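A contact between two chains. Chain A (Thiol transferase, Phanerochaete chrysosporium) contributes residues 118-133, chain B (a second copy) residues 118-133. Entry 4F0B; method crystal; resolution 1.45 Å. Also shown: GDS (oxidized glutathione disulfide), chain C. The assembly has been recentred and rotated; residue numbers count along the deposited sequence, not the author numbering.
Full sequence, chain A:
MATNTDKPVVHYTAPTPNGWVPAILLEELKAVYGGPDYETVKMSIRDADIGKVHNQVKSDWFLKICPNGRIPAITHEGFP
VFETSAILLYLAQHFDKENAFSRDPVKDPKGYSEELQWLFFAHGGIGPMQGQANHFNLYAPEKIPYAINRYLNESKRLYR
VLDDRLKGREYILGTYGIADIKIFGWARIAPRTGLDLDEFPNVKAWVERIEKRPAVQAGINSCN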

ATOM      1  N   TRP A 118      -7.940  -4.530  -2.454  1.00  4.31           N
ATOM      2  CA  TRP A 118      -8.301  -4.260  -1.054  1.00  5.69           C
ATOM      3  C   TRP A 118      -7.102  -4.206  -0.115  1.00  3.83           C
ATOM      4  O   TRP A 118      -7.097  -3.397   0.815  1.00  4.69           O
ATOM      5  N   LEU A 119      -6.063  -4.995  -0.396  1.00  3.58           N
ATOM      6  CA  LEU A 119      -4.833  -4.871   0.381  1.00  4.54           C
ATOM      7  C   LEU A 119      -4.197  -3.505   0.170  1.00  4.18           C
ATOM      8  O   LEU A 119      -3.800  -2.840   1.143  1.00  4.81           O
ATOM      9  N   PHE A 120      -4.095  -3.077  -1.089  1.00  3.36           N
ATOM     10  CA  PHE A 120      -3.522  -1.758  -1.373  1.00  4.08           C
ATOM     11  C   PHE A 120      -4.399  -0.627  -0.816  1.00  4.34           C
ATOM     12  O   PHE A 120      -3.848   0.398  -0.337  1.00  4.60           O
ATOM     13  N   PHE A 121      -5.720  -0.785  -0.841  1.00  3.49           N
ATOM     14  CA  PHE A 121      -6.591   0.204  -0.225  1.00  4.11           C
ATOM     15  C   PHE A 121      -6.243   0.356   1.260  1.00  3.57           C
ATOM     16  O   PHE A 121      -6.167   1.474   1.773  1.00  4.58           O
ATOM     17  N   ALA A 122      -6.118  -0.756   1.965  1.00  3.85           N
ATOM     18  CA  ALA A 122      -5.789  -0.732   3.389  1.00  4.91           C
ATOM     19  C   ALA A 122      -4.397  -0.151   3.591  1.00  4.43           C
ATOM     20  O   ALA A 122      -4.172   0.634   4.525  1.00  4.76           O
ATOM     21  N   HIS A 123      -3.462  -0.512   2.707  1.00  3.45           N
ATOM     22  CA  HIS A 123      -2.051  -0.195   2.892  1.00  3.49           C
ATOM     23  C   HIS A 123      -1.767   1.301   2.628  1.00  3.11           C
ATOM     24  O   HIS A 123      -0.837   1.874   3.205  1.00  5.00           O
ATOM     25  N   GLY A 124      -2.572   1.903   1.737  1.00  3.07           N
ATOM     26  CA  GLY A 124      -2.395   3.313   1.412  1.00  5.29           C
ATOM     27  C   GLY A 124      -3.424   4.216   2.066  1.00  6.20           C
ATOM     28  O   GLY A 124      -3.262   5.427   2.065  1.00  6.41           O
ATOM     29  N   GLY A 125      -4.473   3.636   2.632  1.00  3.61           N
ATOM     30  CA  GLY A 125      -5.596   4.363   3.207  1.00  4.55           C
ATOM     31  C   GLY A 125      -5.698   4.173   4.703  1.00  4.91           C
ATOM     32  O   GLY A 125      -5.215   4.993   5.493  1.00  4.80           O
ATOM     33  N   ILE A 126      -6.308   3.069   5.122  1.00  4.63           N
ATOM     34  CA  ILE A 126      -6.568   2.851   6.548  1.00  4.00           C
ATOM     35  C   ILE A 126      -5.269   2.870   7.412  1.00  4.74           C
ATOM     36  O   ILE A 126      -5.204   3.573   8.418  1.00  5.01           O
ATOM     37  N   GLY A 127      -4.237   2.108   7.040  1.00  4.30           N
ATOM     38  CA  GLY A 127      -3.064   2.073   7.895  1.00  5.70           C
ATOM     39  C   GLY A 127      -2.402   3.443   8.026  1.00  4.13           C
ATOM     40  O   GLY A 127      -2.177   3.945   9.145  1.00  4.64           O
ATOM     41  N   PRO A 128      -2.102   4.108   6.905  1.00  4.28           N
ATOM     42  CA  PRO A 128      -1.442   5.424   7.011  1.00  5.17           C
ATOM     43  C   PRO A 128      -2.343   6.431   7.745  1.00  4.89           C
ATOM     44  O   PRO A 128      -1.852   7.166   8.620  1.00  4.93           O
ATOM     45  N   MET A 129      -3.627   6.520   7.386  1.00  4.14           N
ATOM     46  CA  MET A 129      -4.458   7.598   7.934  1.00  4.83           C
ATOM     47  C   MET A 129      -4.883   7.347   9.378  1.00  3.54           C
ATOM     48  O   MET A 129      -4.831   8.267  10.210  1.00  4.53           O
ATOM     49  N   GLN A 130      -5.199   6.082   9.706  1.00  3.90           N
ATOM     50  CA  GLN A 130      -5.518   5.772  11.089  1.00  4.07           C
ATOM     51  C   GLN A 130      -4.240   5.866  11.946  1.00  3.97           C
ATOM     52  O   GLN A 130      -4.299   6.306  13.102  1.00  5.18           O
ATOM     53  N   GLY A 131      -3.083   5.592  11.331  1.00  4.17           N
ATOM     54  CA  GLY A 131      -1.817   5.753  12.033  1.00  5.04           C
ATOM     55  C   GLY A 131      -1.555   7.224  12.350  1.00  4.16           C
ATOM     56  O   GLY A 131      -1.006   7.547  13.416  1.00  5.16           O
ATOM     57  N   GLN A 132      -1.968   8.130  11.449  1.00  4.80           N
ATOM     58  CA  GLN A 132      -1.783   9.566  11.716  1.00  4.40           C
ATOM     59  C   GLN A 132      -2.772   9.996  12.779  1.00  4.57           C
ATOM     60  O   GLN A 132      -2.438  10.839  13.618  1.00  5.08           O
ATOM     61  N   ALA A 133      -4.003   9.471  12.726  1.00  5.27           N
ATOM     62  CA  ALA A 133      -4.961   9.783  13.787  1.00  5.62           C
ATOM     63  C   ALA A 133      -4.428   9.366  15.152  1.00  6.57           C
ATOM     64  O   ALA A 133      -4.489  10.122  16.109  1.00  6.79           O
TER
ATOM     65  N   TRP B 118       8.530  -3.525  -2.741  1.00  5.29           N
ATOM     66  CA  TRP B 118       8.817  -2.131  -3.101  1.00  4.86           C
ATOM     67  C   TRP B 118       7.555  -1.362  -3.487  1.00  5.13           C
ATOM     68  O   TRP B 118       7.454  -0.179  -3.181  1.00  4.84           O
ATOM     69  N   LEU B 119       6.601  -1.988  -4.172  1.00  4.65           N
ATOM     70  CA  LEU B 119       5.306  -1.347  -4.409  1.00  4.58           C
ATOM     71  C   LEU B 119       4.609  -0.991  -3.112  1.00  4.88           C
ATOM     72  O   LEU B 119       4.144   0.152  -2.950  1.00  4.11           O
ATOM     73  N   PHE B 120       4.517  -1.945  -2.184  1.00  4.67           N
ATOM     74  CA  PHE B 120       3.873  -1.658  -0.903  1.00  3.49           C
ATOM     75  C   PHE B 120       4.643  -0.623  -0.091  1.00  3.38           C
ATOM     76  O   PHE B 120       4.009   0.208   0.581  1.00  4.60           O
ATOM     77  N   PHE B 121       5.978  -0.635  -0.162  1.00  4.69           N
ATOM     78  CA  PHE B 121       6.739   0.410   0.501  1.00  3.88           C
ATOM     79  C   PHE B 121       6.338   1.791  -0.016  1.00  3.59           C
ATOM     80  O   PHE B 121       6.116   2.725   0.792  1.00  4.78           O
ATOM     81  N   ALA B 122       6.254   1.943  -1.348  1.00  3.65           N
ATOM     82  CA  ALA B 122       5.849   3.243  -1.908  1.00  3.61           C
ATOM     83  C   ALA B 122       4.425   3.573  -1.525  1.00  5.54           C
ATOM     84  O   ALA B 122       4.114   4.734  -1.249  1.00  5.00           O
ATOM     85  N   HIS B 123       3.549   2.578  -1.545  1.00  4.07           N
ATOM     86  CA  HIS B 123       2.115   2.769  -1.384  1.00  2.87           C
ATOM     87  C   HIS B 123       1.735   3.123   0.053  1.00  3.75           C
ATOM     88  O   HIS B 123       0.743   3.815   0.292  1.00  4.55           O
ATOM     89  N   GLY B 124       2.523   2.628   1.009  1.00  3.89           N
ATOM     90  CA  GLY B 124       2.306   2.937   2.403  1.00  3.78           C
ATOM     91  C   GLY B 124       3.210   4.022   2.970  1.00  5.86           C
ATOM     92  O   GLY B 124       2.939   4.496   4.081  1.00  6.72           O
ATOM     93  N   GLY B 125       4.267   4.387   2.245  1.00  4.22           N
ATOM     94  CA  GLY B 125       5.281   5.299   2.776  1.00  4.05           C
ATOM     95  C   GLY B 125       5.358   6.559   1.942  1.00  5.04           C
ATOM     96  O   GLY B 125       4.765   7.555   2.351  1.00  5.77           O
ATOM     97  N   ILE B 126       6.009   6.517   0.774  1.00  4.52           N
ATOM     98  CA  ILE B 126       6.205   7.724  -0.039  1.00  4.33           C
ATOM     99  C   ILE B 126       4.881   8.409  -0.379  1.00  4.01           C
ATOM    100  O   ILE B 126       4.720   9.619  -0.153  1.00  5.17           O
ATOM    101  N   GLY B 127       3.927   7.707  -0.970  1.00  3.67           N
ATOM    102  CA  GLY B 127       2.673   8.342  -1.402  1.00  4.15           C
ATOM    103  C   GLY B 127       1.944   8.996  -0.228  1.00  3.66           C
ATOM    104  O   GLY B 127       1.662  10.212  -0.249  1.00  4.62           O
ATOM    105  N   PRO B 128       1.675   8.263   0.839  1.00  3.32           N
ATOM    106  CA  PRO B 128       0.930   8.859   1.947  1.00  4.37           C
ATOM    107  C   PRO B 128       1.697   9.982   2.622  1.00  4.76           C
ATOM    108  O   PRO B 128       1.067  11.034   2.911  1.00  4.23           O
ATOM    109  N   MET B 129       2.979   9.804   2.879  1.00  4.19           N
ATOM    110  CA  MET B 129       3.712  10.801   3.663  1.00  3.57           C
ATOM    111  C   MET B 129       4.020  12.032   2.842  1.00  3.99           C
ATOM    112  O   MET B 129       3.905  13.156   3.358  1.00  4.55           O
ATOM    113  N   GLN B 130       4.463  11.870   1.596  1.00  4.78           N
ATOM    114  CA  GLN B 130       4.688  13.031   0.734  1.00  4.25           C
ATOM    115  C   GLN B 130       3.358  13.725   0.502  1.00  4.71           C
ATOM    116  O   GLN B 130       3.319  14.961   0.461  1.00  4.31           O
ATOM    117  N   GLY B 131       2.261  12.978   0.372  1.00  4.51           N
ATOM    118  CA  GLY B 131       0.965  13.615   0.251  1.00  4.17           C
ATOM    119  C   GLY B 131       0.585  14.431   1.487  1.00  4.64           C
ATOM    120  O   GLY B 131      -0.092  15.447   1.343  1.00  4.74           O
ATOM    121  N   GLN B 132       0.999  14.007   2.678  1.00  4.40           N
ATOM    122  CA  GLN B 132       0.694  14.800   3.876  1.00  4.43           C
ATOM    123  C   GLN B 132       1.580  16.018   3.956  1.00  3.81           C
ATOM    124  O   GLN B 132       1.112  17.073   4.409  1.00  4.90           O
ATOM    125  N   ALA B 133       2.843  15.900   3.533  1.00  4.91           N
ATOM    126  CA  ALA B 133       3.664  17.083   3.399  1.00  4.66           C
ATOM    127  C   ALA B 133       2.979  18.106   2.459  1.00  4.91           C
ATOM    128  O   ALA B 133       2.850  19.313   2.783  1.00  5.58           O
TER

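Two copies of one helix pack against each other at 34°, with their axes 7.9 Å apart at closest approach. The contact is nearly symmetric and buries 670 Å² in all.

Aromatic contacts dominate the first half. Phe A120 and Phe B120 both have chi1 in the m well, at -82° and -79°. Their rings form an offset stack, with planes at 2° and centroids 3.7 Å apart; CE1 of Phe A120 lies 3.3 Å from CE1 of Phe B120. Each phenyl ring also turns an edge to the face of the opposing histidine, His B123 or His A123. Both histidines point toward the other helix with chi1 t. The CB of Phe A120 sits over the His B123 ring, 4.0 Å from its centroid, and Phe B120 does the same to His A123.

Apolar contacts add to this. CB of Leu A119 is 4.2 Å from CZ of Phe B120. Further along, Pro A128 and Pro B128 point toward each other and meet at 3.8 Å, CB to CB.

Close approach depends on glycine. Gly A124 CA lies 3.4 Å from His B123 O, a CA-H...O contact repeated by Gly B124 and His A123. A CB on Gly A124 would clash with CD2 of His B123, and one on Gly B124 with CD2 of His A123.

NE2 of His A123 lies 3.1 Å from O of Phe B120. Gln A132 and Gln B132, both chi1 m, point toward the partner, yet each NE2 hydrogen-bonds within its own helix to O of Pro A128 or Pro B128. NE2 of Gln A132 also lies 3.7 Å from CE of Met B129.

The oxidized glutathione disulfide lies beside chain A. Its OE1 is 3.1 Å from CE1 of His A123, and its O5 is 3.2 Å from CA of Gly A131.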

ATOM      1  CB  TRP A 118      -9.436  -5.194  -0.580  1.00  4.45           C
ATOM      2  CG  TRP A 118     -10.734  -4.814  -1.233  1.00  4.36           C
ATOM      3  CD1 TRP A 118     -11.271  -5.363  -2.351  1.00  6.82           C
ATOM      4  CD2 TRP A 118     -11.618  -3.739  -0.843  1.00  4.42           C
ATOM      5  NE1 TRP A 118     -12.465  -4.720  -2.674  1.00  7.19           N
ATOM      6  CE2 TRP A 118     -12.674  -3.710  -1.770  1.00  5.71           C
ATOM      7  CE3 TRP A 118     -11.617  -2.827   0.197  1.00  6.11           C
ATOM      8  CZ2 TRP A 118     -13.728  -2.783  -1.679  1.00  6.26           C
ATOM      9  CZ3 TRP A 118     -12.656  -1.905   0.285  1.00  8.61           C
ATOM     10  CH2 TRP A 118     -13.692  -1.905  -0.645  1.00  7.79           C
ATOM     11  CB  LEU A 119      -3.840  -5.979   0.018  1.00  4.33           C
ATOM     12  CG  LEU A 119      -4.193  -7.356   0.560  1.00  4.68           C
ATOM     13  CD1 LEU A 119      -3.277  -8.393  -0.098  1.00  6.48           C
ATOM     14  CD2 LEU A 119      -3.979  -7.430   2.075  1.00  6.06           C
ATOM     15  CB  PHE A 120      -3.222  -1.580  -2.864  1.00  3.89           C
ATOM     16  CG  PHE A 120      -1.917  -2.181  -3.292  1.00  3.79           C
ATOM     17  CD1 PHE A 120      -0.725  -1.581  -2.933  1.00  3.89           C
ATOM     18  CD2 PHE A 120      -1.879  -3.358  -4.065  1.00  5.68           C
ATOM     19  CE1 PHE A 120       0.480  -2.141  -3.329  1.00  3.98           C
ATOM     20  CE2 PHE A 120      -0.669  -3.926  -4.477  1.00  4.97           C
ATOM     21  CZ  PHE A 120       0.534  -3.307  -4.111  1.00  4.13           C
ATOM     22  CB  PHE A 121      -8.061  -0.226  -0.430  1.00  4.04           C
ATOM     23  CG  PHE A 121      -9.034   0.527   0.451  1.00  4.27           C
ATOM     24  CD1 PHE A 121      -9.421   1.844   0.152  1.00  5.19           C
ATOM     25  CD2 PHE A 121      -9.565  -0.081   1.573  1.00  4.69           C
ATOM     26  CE1 PHE A 121     -10.338   2.545   0.988  1.00  5.70           C
ATOM     27  CE2 PHE A 121     -10.488   0.599   2.416  1.00  5.93           C
ATOM     28  CZ  PHE A 121     -10.863   1.911   2.127  1.00  5.43           C
ATOM     29  CB  ALA A 122      -5.773  -2.149   3.930  1.00  6.85           C
ATOM     30  CB  HIS A 123      -1.258  -1.076   1.952  1.00  3.81           C
ATOM     31  CG  HIS A 123       0.139  -1.302   2.396  1.00  3.93           C
ATOM     32  ND1 HIS A 123       0.508  -2.394   3.166  1.00  4.82           N
ATOM     33  CD2 HIS A 123       1.266  -0.594   2.153  1.00  4.02           C
ATOM     34  CE1 HIS A 123       1.812  -2.330   3.393  1.00  5.13           C
ATOM     35  NE2 HIS A 123       2.301  -1.261   2.767  1.00  5.34           N
ATOM     36  CB  ILE A 126      -7.352   1.557   6.777  1.00  4.88           C
ATOM     37  CG1 ILE A 126      -8.811   1.777   6.326  1.00  7.72           C
ATOM     38  CG2 ILE A 126      -7.362   1.172   8.263  1.00  6.66           C
ATOM     39  CD1 ILE A 126      -9.700   0.511   6.278  1.00 10.89           C
ATOM     40  CB  PRO A 128      -1.242   5.829   5.552  1.00  5.07           C
ATOM     41  CG  PRO A 128      -1.015   4.469   4.845  1.00  3.65           C
ATOM     42  CD  PRO A 128      -1.999   3.542   5.547  1.00  4.03           C
ATOM     43  CB  MET A 129      -5.677   7.816   7.057  1.00  4.81           C
ATOM     44  CG  MET A 129      -5.330   8.268   5.657  1.00  3.82           C
ATOM     45  SD  MET A 129      -4.500   9.889   5.565  1.00  6.00           S
ATOM     46  CE  MET A 129      -2.791   9.430   5.368  1.00  7.96           C
ATOM     47  CB  GLN A 130      -6.177   4.400  11.188  1.00  4.17           C
ATOM     48  CG  GLN A 130      -6.828   4.160  12.576  1.00  5.52           C
ATOM     49  CD  GLN A 130      -7.428   2.792  12.691  1.00  4.65           C
ATOM     50  OE1 GLN A 130      -7.737   2.160  11.679  1.00  4.96           O
ATOM     51  NE2 GLN A 130      -7.586   2.320  13.908  1.00  6.67           N
ATOM     52  CB  GLN A 132      -1.963  10.416  10.456  1.00  4.54           C
ATOM     53  CG  GLN A 132      -0.985  10.077   9.298  1.00  5.72           C
ATOM     54  CD  GLN A 132       0.386   9.643   9.769  1.00  5.66           C
ATOM     55  OE1 GLN A 132       1.181  10.446  10.284  1.00  6.53           O
ATOM     56  NE2 GLN A 132       0.670   8.362   9.604  1.00  6.41           N
ATOM     57  CB  ALA A 133      -6.297   9.093  13.513  1.00  5.84           C
TER
ATOM     58  CB  TRP B 118       9.972  -2.018  -4.117  1.00  5.94           C
ATOM     59  CG  TRP B 118      11.272  -2.360  -3.411  1.00  5.85           C
ATOM     60  CD1 TRP B 118      11.920  -3.567  -3.392  1.00  7.06           C
ATOM     61  CD2 TRP B 118      12.031  -1.494  -2.556  1.00  6.08           C
ATOM     62  NE1 TRP B 118      13.034  -3.504  -2.570  1.00  8.35           N
ATOM     63  CE2 TRP B 118      13.114  -2.235  -2.047  1.00  6.53           C
ATOM     64  CE3 TRP B 118      11.882  -0.150  -2.169  1.00  6.98           C
ATOM     65  CZ2 TRP B 118      14.070  -1.681  -1.192  1.00  8.91           C
ATOM     66  CZ3 TRP B 118      12.822   0.395  -1.310  1.00  9.50           C
ATOM     67  CH2 TRP B 118      13.898  -0.368  -0.838  1.00  9.91           C
ATOM     68  CB  LEU B 119       4.411  -2.219  -5.302  1.00  3.96           C
ATOM     69  CG  LEU B 119       4.841  -2.290  -6.770  1.00  4.19           C
ATOM     70  CD1 LEU B 119       4.094  -3.417  -7.441  1.00  6.23           C
ATOM     71  CD2 LEU B 119       4.518  -0.984  -7.468  1.00  5.74           C
ATOM     72  CB  PHE B 120       3.593  -2.971  -0.124  1.00  3.37           C
ATOM     73  CG  PHE B 120       2.375  -3.715  -0.587  1.00  3.44           C
ATOM     74  CD1 PHE B 120       1.095  -3.258  -0.249  1.00  4.72           C
ATOM     75  CD2 PHE B 120       2.484  -4.909  -1.305  1.00  5.19           C
ATOM     76  CE1 PHE B 120      -0.034  -3.950  -0.641  1.00  3.73           C
ATOM     77  CE2 PHE B 120       1.348  -5.602  -1.693  1.00  5.97           C
ATOM     78  CZ  PHE B 120       0.075  -5.126  -1.355  1.00  5.53           C
ATOM     79  CB  PHE B 121       8.222   0.163   0.222  1.00  5.08           C
ATOM     80  CG  PHE B 121       9.091   1.333   0.581  1.00  3.88           C
ATOM     81  CD1 PHE B 121       9.399   1.629   1.921  1.00  5.37           C
ATOM     82  CD2 PHE B 121       9.589   2.136  -0.432  1.00  5.47           C
ATOM     83  CE1 PHE B 121      10.213   2.765   2.235  1.00  6.47           C
ATOM     84  CE2 PHE B 121      10.412   3.259  -0.140  1.00  7.27           C
ATOM     85  CZ  PHE B 121      10.734   3.573   1.203  1.00  7.31           C
ATOM     86  CB  ALA B 122       5.966   3.211  -3.398  1.00  5.51           C
ATOM     87  CB  HIS B 123       1.437   1.479  -1.818  1.00  4.56           C
ATOM     88  CG  HIS B 123       0.033   1.673  -2.279  1.00  2.61           C
ATOM     89  ND1 HIS B 123      -0.269   1.850  -3.610  1.00  2.94           N
ATOM     90  CD2 HIS B 123      -1.147   1.688  -1.608  1.00  3.61           C
ATOM     91  CE1 HIS B 123      -1.580   1.978  -3.744  1.00  3.61           C
ATOM     92  NE2 HIS B 123      -2.142   1.868  -2.545  1.00  4.16           N
ATOM     93  CB  ILE B 126       7.040   7.414  -1.273  1.00  6.57           C
ATOM     94  CG1 ILE B 126       8.496   7.166  -0.824  1.00  8.31           C
ATOM     95  CG2 ILE B 126       6.999   8.608  -2.242  1.00  6.23           C
ATOM     96  CD1 ILE B 126       9.404   6.721  -1.937  1.00 11.20           C
ATOM     97  CB  PRO B 128       0.702   7.687   2.897  1.00  3.83           C
ATOM     98  CG  PRO B 128       0.641   6.491   1.956  1.00  4.15           C
ATOM     99  CD  PRO B 128       1.662   6.780   0.897  1.00  3.25           C
ATOM    100  CB  MET B 129       4.972  10.140   4.223  1.00  4.28           C
ATOM    101  CG  MET B 129       4.637   9.021   5.210  1.00  5.33           C
ATOM    102  SD  MET B 129       3.740   9.578   6.705  1.00  6.55           S
ATOM    103  CE  MET B 129       2.049   9.130   6.309  1.00  7.70           C
ATOM    104  CB  GLN B 130       5.353  12.623  -0.587  1.00  5.43           C
ATOM    105  CG  GLN B 130       5.906  13.822  -1.364  1.00  6.33           C
ATOM    106  CD  GLN B 130       6.659  13.361  -2.602  1.00  6.34           C
ATOM    107  OE1 GLN B 130       7.082  12.197  -2.654  1.00  6.77           O
ATOM    108  NE2 GLN B 130       6.723  14.184  -3.616  1.00  7.72           N
ATOM    109  CB  GLN B 132       0.779  13.998   5.198  1.00  4.89           C
ATOM    110  CG  GLN B 132      -0.118  12.714   5.269  1.00  4.83           C
ATOM    111  CD  GLN B 132      -1.444  12.907   4.546  1.00  4.31           C
ATOM    112  OE1 GLN B 132      -2.298  13.700   4.981  1.00  5.30           O
ATOM    113  NE2 GLN B 132      -1.590  12.257   3.395  1.00  6.07           N
ATOM    114  CB  ALA B 133       5.053  16.715   2.858  1.00  4.44           C
TER
HETATM  115  N1  GDS C 301       3.847   0.158   5.647  1.00  4.51           N
HETATM  116  CA1 GDS C 301       4.500  -0.623   6.745  1.00  4.07           C
HETATM  117  C1  GDS C 301       3.834  -2.025   6.791  1.00  5.94           C
HETATM  118  OE1 GDS C 301       2.654  -2.138   6.394  1.00  5.35           O
HETATM  119  OE2 GDS C 301       4.527  -2.972   7.208  1.00  4.67           O
HETATM  120  CB1 GDS C 301       4.254   0.082   8.088  1.00  5.15           C
HETATM  121  CG1 GDS C 301       4.996  -0.607   9.248  1.00  4.20           C
HETATM  122  CD1 GDS C 301       4.981   0.303  10.469  1.00  4.94           C
HETATM  123  O1  GDS C 301       4.427   1.393  10.530  1.00  6.10           O
HETATM  124  N2  GDS C 301       5.720  -0.160  11.531  1.00  5.34           N
HETATM  125  CA2 GDS C 301       5.821   0.563  12.805  1.00  5.37           C
HETATM  126  C2  GDS C 301       7.278   0.707  13.183  1.00  6.20           C
HETATM  127  O2  GDS C 301       8.093  -0.241  13.039  1.00  6.31           O
HETATM  128  CB2 GDS C 301       5.125  -0.158  13.957  1.00  6.38           C
HETATM  129  SG2 GDS C 301       3.396  -0.544  13.672  1.00  9.56           S
HETATM  130  N3  GDS C 301       7.604   1.909  13.696  1.00  7.00           N
HETATM  131  CA3 GDS C 301       8.982   2.152  14.134  1.00  6.59           C
HETATM  132  C3  GDS C 301       9.548   3.409  13.584  1.00 10.99           C
HETATM  133  OE3 GDS C 301      10.733   3.652  13.889  1.00 11.33           O
HETATM  134  OE4 GDS C 301       8.833   4.135  12.842  1.00 11.02           O
HETATM  135  N4  GDS C 301       2.062   3.045  10.566  1.00  6.08           N
HETATM  136  CA4 GDS C 301       1.441   3.599   9.374  1.00  6.88           C
HETATM  137  C4  GDS C 301       1.040   2.526   8.309  1.00  5.76           C
HETATM  138  OE5 GDS C 301       0.841   1.344   8.659  1.00  6.28           O
HETATM  139  OE6 GDS C 301       0.939   2.949   7.144  1.00  5.73           O
HETATM  140  C5  GDS C 301       1.872   3.640  11.747  1.00  5.89           C
HETATM  141  O5  GDS C 301       1.170   4.670  11.873  1.00  6.57           O
HETATM  142  CA5 GDS C 301       2.569   3.022  12.947  1.00  6.19           C
HETATM  143  N5  GDS C 301       3.061   4.094  13.845  1.00  5.71           N
HETATM  144  CB5 GDS C 301       1.527   2.104  13.624  1.00  7.42           C
HETATM  145  SG5 GDS C 301       2.285   1.112  14.906  1.00 11.65           S
HETATM  146  CA6 GDS C 301       6.489   6.525  13.467  1.00 13.37           C
HETATM  147  C6  GDS C 301       5.712   7.834  13.219  1.00 19.11           C
HETATM  148  OE7 GDS C 301       4.697   7.792  12.490  1.00 16.95           O
HETATM  149  OE8 GDS C 301       6.192   8.880  13.727  1.00 17.32           O
HETATM  150  N6  GDS C 301       7.916   6.833  13.407  1.00 12.98           N
HETATM  151  CB6 GDS C 301       6.127   5.931  14.866  1.00 10.53           C
HETATM  152  CG6 GDS C 301       4.672   5.410  15.053  1.00 12.01           C
HETATM  153  CD6 GDS C 301       4.391   4.251  14.140  1.00  7.97           C
HETATM  154  O6  GDS C 301       5.232   3.513  13.651  1.00  8.37           O